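Local coordinates for methyltransferase (Geobacter sulfurreducens PCA, PDB 3C3P), which is probably an S-adenosyl-L-methionine-dependent O-methyltransferase whose substrate is not known, at residues L130-D135 / R180-H185; D65-A70 / V94-R99. All blocks are in the same frame, centred on the assembly; numbering follows the deposited sequence.

Contact 1 (L130-D135 / R180-H185). With EDO (1,2-ethanediol), chain K.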
loop_
_atom_site.group_PDB
_atom_site.type_symbol
_atom_site.label_atom_id
_atom_site.label_comp_id
_atom_site.label_asym_id
_atom_site.label_seq_id
_atom_site.Cartn_x
_atom_site.Cartn_y
_atom_site.Cartn_z
ATOM N N LEU A 130 8.554 9.269 5.146
ATOM C CA LEU A 130 8.560 9.773 6.512
ATOM C C LEU A 130 7.618 8.889 7.326
ATOM O O LEU A 130 6.384 8.825 7.088
ATOM C CB LEU A 130 8.158 11.246 6.586
ATOM C CG LEU A 130 8.104 11.782 8.029
ATOM C CD1 LEU A 130 9.493 11.714 8.675
ATOM C CD2 LEU A 130 7.535 13.202 8.128
ATOM N N PHE A 131 8.226 8.169 8.264
ATOM C CA PHE A 131 7.494 7.261 9.140
ATOM C C PHE A 131 7.060 8.013 10.379
ATOM O O PHE A 131 7.817 8.823 10.926
ATOM C CB PHE A 131 8.334 6.047 9.527
ATOM C CG PHE A 131 7.623 5.080 10.440
ATOM C CD1 PHE A 131 6.814 4.073 9.915
ATOM C CD2 PHE A 131 7.759 5.170 11.810
ATOM C CE1 PHE A 131 6.174 3.162 10.757
ATOM C CE2 PHE A 131 7.103 4.259 12.662
ATOM C CZ PHE A 131 6.320 3.269 12.123
HETATM N N MSE A 132 5.838 7.735 10.807
HETATM C CA MSE A 132 5.299 8.412 11.946
HETATM C C MSE A 132 4.397 7.544 12.833
HETATM O O MSE A 132 3.676 6.691 12.340
HETATM C CB MSE A 132 4.443 9.507 11.345
HETATM C CG MSE A 132 4.529 10.703 12.072
HETATM SE SE MSE A 132 3.082 11.799 11.502
HETATM C CE MSE A 132 3.528 11.986 9.589
ATOM N N ASP A 133 4.480 7.768 14.144
ATOM C CA ASP A 133 3.627 7.076 15.145
ATOM C C ASP A 133 2.615 8.079 15.741
ATOM O O ASP A 133 2.960 9.008 16.468
ATOM C CB ASP A 133 4.464 6.407 16.235
ATOM C CG ASP A 133 3.621 5.564 17.203
ATOM O OD1 ASP A 133 2.367 5.679 17.217
ATOM O OD2 ASP A 133 4.231 4.790 17.973
ATOM N N CYS A 134 1.356 7.866 15.401
ATOM C CA CYS A 134 0.280 8.741 15.849
ATOM C C CYS A 134 0.069 8.764 17.346
ATOM O O CYS A 134 -0.614 9.660 17.841
ATOM C CB CYS A 134 -1.051 8.391 15.172
ATOM S SG CYS A 134 -1.062 8.686 13.392
ATOM N N ASP A 135 0.636 7.802 18.064
ATOM C CA ASP A 135 0.520 7.737 19.535
ATOM C C ASP A 135 1.465 8.682 20.221
ATOM O O ASP A 135 1.248 9.102 21.352
ATOM C CB ASP A 135 0.870 6.351 20.081
ATOM C CG ASP A 135 -0.200 5.344 19.840
ATOM O OD1 ASP A 135 -1.329 5.748 19.515
ATOM O OD2 ASP A 135 0.077 4.152 20.042
ATOM N N ARG A 180 -8.219 8.876 14.987
ATOM C CA ARG A 180 -7.780 10.172 15.588
ATOM C C ARG A 180 -7.540 11.356 14.657
ATOM O O ARG A 180 -7.630 11.274 13.460
ATOM C CB ARG A 180 -6.599 10.101 16.571
ATOM C CG ARG A 180 -7.057 10.202 18.011
ATOM C CD ARG A 180 -5.953 10.829 18.872
ATOM N NE ARG A 180 -6.482 11.345 20.131
ATOM C CZ ARG A 180 -6.366 10.749 21.310
ATOM N NH1 ARG A 180 -5.690 9.616 21.433
ATOM N NH2 ARG A 180 -6.898 11.315 22.384
ATOM N N GLU A 181 -7.238 12.452 15.324
ATOM C CA GLU A 181 -7.066 13.801 14.733
ATOM C C GLU A 181 -6.296 13.951 13.437
ATOM O O GLU A 181 -6.742 14.664 12.538
ATOM C CB GLU A 181 -6.523 14.830 15.753
ATOM C CG GLU A 181 -7.007 16.227 15.388
ATOM C CD GLU A 181 -6.215 17.341 16.022
ATOM O OE1 GLU A 181 -5.010 17.420 15.682
ATOM O OE2 GLU A 181 -6.796 18.180 16.777
ATOM N N PHE A 182 -5.167 13.288 13.337
ATOM C CA PHE A 182 -4.339 13.445 12.128
ATOM C C PHE A 182 -5.096 12.975 10.895
ATOM O O PHE A 182 -4.942 13.516 9.800
ATOM C CB PHE A 182 -2.974 12.773 12.305
ATOM C CG PHE A 182 -2.025 13.073 11.196
ATOM C CD1 PHE A 182 -1.879 14.372 10.737
ATOM C CD2 PHE A 182 -1.198 12.109 10.702
ATOM C CE1 PHE A 182 -0.976 14.667 9.708
ATOM C CE2 PHE A 182 -0.303 12.406 9.698
ATOM C CZ PHE A 182 -0.200 13.685 9.204
ATOM N N ASN A 183 -5.948 11.973 11.089
ATOM C CA ASN A 183 -6.749 11.457 9.992
ATOM C C ASN A 183 -7.616 12.566 9.398
ATOM O O ASN A 183 -7.721 12.722 8.186
ATOM C CB ASN A 183 -7.700 10.343 10.459
ATOM C CG ASN A 183 -6.982 9.153 11.025
ATOM O OD1 ASN A 183 -5.797 8.944 10.755
ATOM N ND2 ASN A 183 -7.703 8.334 11.787
ATOM N N HIS A 184 -8.213 13.351 10.288
ATOM C CA HIS A 184 -9.142 14.437 9.890
ATOM C C HIS A 184 -8.406 15.565 9.242
ATOM O O HIS A 184 -8.911 16.196 8.319
ATOM C CB HIS A 184 -9.980 14.891 11.063
ATOM C CG HIS A 184 -10.829 13.796 11.613
ATOM N ND1 HIS A 184 -12.181 13.705 11.366
ATOM C CD2 HIS A 184 -10.494 12.694 12.328
ATOM C CE1 HIS A 184 -12.650 12.627 11.969
ATOM N NE2 HIS A 184 -11.648 11.987 12.545
ATOM N N HIS A 185 -7.200 15.800 9.731
ATOM C CA HIS A 185 -6.350 16.847 9.176
ATOM C C HIS A 185 -5.847 16.502 7.778
ATOM O O HIS A 185 -6.113 17.184 6.796
ATOM C CB HIS A 185 -5.114 17.045 10.050
ATOM C CG HIS A 185 -4.141 18.049 9.495
ATOM N ND1 HIS A 185 -4.301 19.413 9.657
ATOM C CD2 HIS A 185 -3.013 17.885 8.763
ATOM C CE1 HIS A 185 -3.297 20.042 9.070
ATOM N NE2 HIS A 185 -2.509 19.141 8.510
HETATM C C1 EDO K . -4.161 7.023 18.732
HETATM O O1 EDO K . -3.001 6.675 17.964
HETATM C C2 EDO K . -5.475 6.551 18.101
HETATM O O2 EDO K . -5.438 6.758 16.688
#
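Cys134 and Phe182 have the closest alpha carbons of the two segments, CA to CA 7.6 Å, where the end of parallel strand 127-133 faces the start of helix 181-186. No hydrogen bond joins the segments, and the gap is bridged by side chains alone. Phe182 reaches across it: with CG anti to the backbone N (chi1 -171°), its ring leaves the helix toward the strand. Selenomethionine Met132 comes from the opposite direction in a Met-aromatic contact, its SE 4.7 Å from the centroid of the Phe182 ring and oblique to it. The bend at chi3 brings the methyl alongside as well, Met132 CE lying 3.9 Å from Phe182 CE2. Cys134 SG sits at the ring's edge, 4.4 Å from Phe182 CD2. Leu156 of the neighbouring strand touches both Met132 and Phe182, so the helix is packed onto the sheet. At the strand's end, Asp133 OD1 accepts from Asp135 N (2.9 Å) in an Asx turn, which the small, polar aspartate can close. A 1,2-ethanediol, probably from the crystallisation liquor, lies between Asp135 and Arg180. Methionine (here selenomethionine), thiol and aromatic ring thus meet mainly through dispersion, with little directional demand, while polar groups gather at the turn.

Contact 2 (D65-A70 / V94-R99)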
loop_
_atom_site.group_PDB
_atom_site.type_symbol
_atom_site.label_atom_id
_atom_site.label_comp_id
_atom_site.label_asym_id
_atom_site.label_seq_id
_atom_site.Cartn_x
_atom_site.Cartn_y
_atom_site.Cartn_z
ATOM N N ASP A 65 11.674 5.252 17.270
ATOM C CA ASP A 65 11.526 3.882 16.813
ATOM C C ASP A 65 11.936 2.862 17.870
ATOM O O ASP A 65 13.125 2.561 18.080
ATOM C CB ASP A 65 12.329 3.705 15.511
ATOM C CG ASP A 65 12.032 2.406 14.800
ATOM O OD1 ASP A 65 10.997 1.776 15.093
ATOM O OD2 ASP A 65 12.817 2.023 13.902
ATOM N N GLY A 66 10.902 2.358 18.539
ATOM C CA GLY A 66 11.033 1.341 19.558
ATOM C C GLY A 66 11.744 0.118 19.002
ATOM O O GLY A 66 11.269 -0.553 18.063
ATOM N N LEU A 67 12.911 -0.123 19.601
ATOM C CA LEU A 67 13.803 -1.236 19.280
ATOM C C LEU A 67 14.286 -1.233 17.838
ATOM O O LEU A 67 14.884 -2.206 17.386
ATOM C CB LEU A 67 13.132 -2.585 19.580
ATOM C CG LEU A 67 12.681 -2.864 21.010
ATOM C CD1 LEU A 67 12.069 -4.245 21.036
ATOM C CD2 LEU A 67 13.817 -2.756 22.019
ATOM N N GLY A 68 14.085 -0.123 17.151
ATOM C CA GLY A 68 14.482 -0.018 15.747
ATOM C C GLY A 68 13.629 -0.931 14.871
ATOM O O GLY A 68 14.015 -1.324 13.773
ATOM N N CYS A 69 12.441 -1.240 15.351
ATOM C CA CYS A 69 11.561 -2.145 14.602
ATOM C C CYS A 69 11.179 -1.646 13.197
ATOM O O CYS A 69 11.246 -2.388 12.215
ATOM C CB CYS A 69 10.296 -2.453 15.398
ATOM S SG CYS A 69 9.223 -3.623 14.557
ATOM N N ALA A 70 10.766 -0.391 13.109
ATOM C CA ALA A 70 10.364 0.198 11.820
ATOM C C ALA A 70 11.552 0.274 10.877
ATOM O O ALA A 70 11.472 -0.060 9.692
ATOM C CB ALA A 70 9.747 1.613 12.028
ATOM N N VAL A 94 18.350 2.730 20.331
ATOM C CA VAL A 94 19.363 2.952 19.299
ATOM C C VAL A 94 20.348 1.774 19.298
ATOM O O VAL A 94 20.662 1.235 18.243
ATOM C CB VAL A 94 20.066 4.343 19.460
ATOM C CG1 VAL A 94 21.221 4.503 18.461
ATOM C CG2 VAL A 94 19.038 5.470 19.322
ATOM N N GLU A 95 20.771 1.337 20.485
ATOM C CA GLU A 95 21.736 0.207 20.610
ATOM C C GLU A 95 21.151 -1.118 20.145
ATOM O O GLU A 95 21.826 -1.932 19.515
ATOM C CB GLU A 95 22.251 0.059 22.052
ATOM C CG GLU A 95 23.194 -1.165 22.295
ATOM C CD GLU A 95 24.511 -1.116 21.519
ATOM O OE1 GLU A 95 24.754 -0.128 20.800
ATOM O OE2 GLU A 95 25.312 -2.075 21.644
ATOM N N HIS A 96 19.869 -1.315 20.428
ATOM C CA HIS A 96 19.205 -2.550 20.030
ATOM C C HIS A 96 19.195 -2.635 18.512
ATOM O O HIS A 96 19.487 -3.687 17.919
ATOM C CB HIS A 96 17.771 -2.637 20.564
ATOM C CG HIS A 96 17.114 -3.939 20.249
ATOM N ND1 HIS A 96 16.325 -4.121 19.137
ATOM C CD2 HIS A 96 17.192 -5.147 20.856
ATOM C CE1 HIS A 96 15.911 -5.375 19.089
ATOM N NE2 HIS A 96 16.420 -6.019 20.121
ATOM N N ALA A 97 18.862 -1.511 17.887
ATOM C CA ALA A 97 18.807 -1.434 16.432
ATOM C C ALA A 97 20.202 -1.589 15.842
ATOM O O ALA A 97 20.392 -2.260 14.837
ATOM C CB ALA A 97 18.193 -0.117 15.965
ATOM N N ARG A 98 21.184 -0.953 16.464
ATOM C CA ARG A 98 22.556 -1.030 15.956
ATOM C C ARG A 98 22.998 -2.487 15.893
ATOM O O ARG A 98 23.539 -2.948 14.885
ATOM C CB ARG A 98 23.523 -0.199 16.810
ATOM C CG ARG A 98 24.946 -0.150 16.266
ATOM N N ARG A 99 22.755 -3.202 16.970
ATOM C CA ARG A 99 23.144 -4.608 17.027
ATOM C C ARG A 99 22.517 -5.466 15.934
ATOM O O ARG A 99 23.218 -6.222 15.254
ATOM C CB ARG A 99 22.891 -5.211 18.427
ATOM C CG ARG A 99 23.702 -4.535 19.520
ATOM C CD ARG A 99 23.502 -5.141 20.878
ATOM N NE ARG A 99 24.234 -4.354 21.859
ATOM C CZ ARG A 99 24.448 -4.698 23.124
ATOM N NH1 ARG A 99 24.044 -5.863 23.626
ATOM N NH2 ARG A 99 25.110 -3.868 23.887
#
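Leu67 and His96 are joined by the one hydrogen bond between the segments: His96 ND1 donates to Leu67 O at 3.0 Å, with an N-H...O angle of 156°. The carbonyl oxygen lies at the edge of the imidazole, near its plane, while the donor is tilted 20° from the carbonyl plane. The ring is carried there by a first torsion that sets CG anti to the backbone N (chi1 -176°). Histidine suits the site because one flat group offers both an N-H and an apolar face.

That face is used in a CH-pi contact. Leu67 CD2 stands over it, 4.1 Å from the centroid of the His96 ring and displaced toward the rim. Replacing His96 with an alanine would probably leave Leu67 O without its donor and open a gap beside the leucine methyl.

The 65-70 segment is the glycine-bearing loop after the first strand of the Rossmann-like methyltransferase fold, running into helix 69-75 with Gly68 as N-cap; in relatives this loop helps hold S-adenosylmethionine. Within it, Ala70 N donates to the syn lone pair of Asp65 OD1 (2.9 Å), tying the loop to the helix start.

Close packing of a methyl on a glycine alpha carbon completes the contact. Gly68 CA lies 3.7 Å from Ala97 CB; a beta carbon on Gly68 would run into that methyl, and the positive phi of Gly68 also suits a residue without a side chain.

Along helix 91-104, a salt bridge forms as Arg99 grips Glu95 side-on, NE and NH2 both directed to OE2, although the separation of Arg99 NE from Glu95 OE2, 2.5 Å, is unusually short and its exact length doubtful.

Contact 1 and contact 2 lie on opposite sides of the chain's centre, their centres about 22 Å apart, yet they touch: Phe131 CE2 of 130-135 packs against Ala70 CB of 65-70 at 3.8 Å. Contact 2 closes before contact 1 opens along the chain. Strands 59-63 and 127-133 are parallel neighbours in the sheet, and Phe131 shares backbone hydrogen bonding with Val61, so the loop of contact 2 and the turn of contact 1 follow adjacent strands. In Rossmann-like methyltransferases the cofactor binds at the C-terminal ends of the parallel strands, which is consistent with 65-70 and 130-135 lying near such a pocket; the modelled 1,2-ethanediol marks no cofactor site by itself.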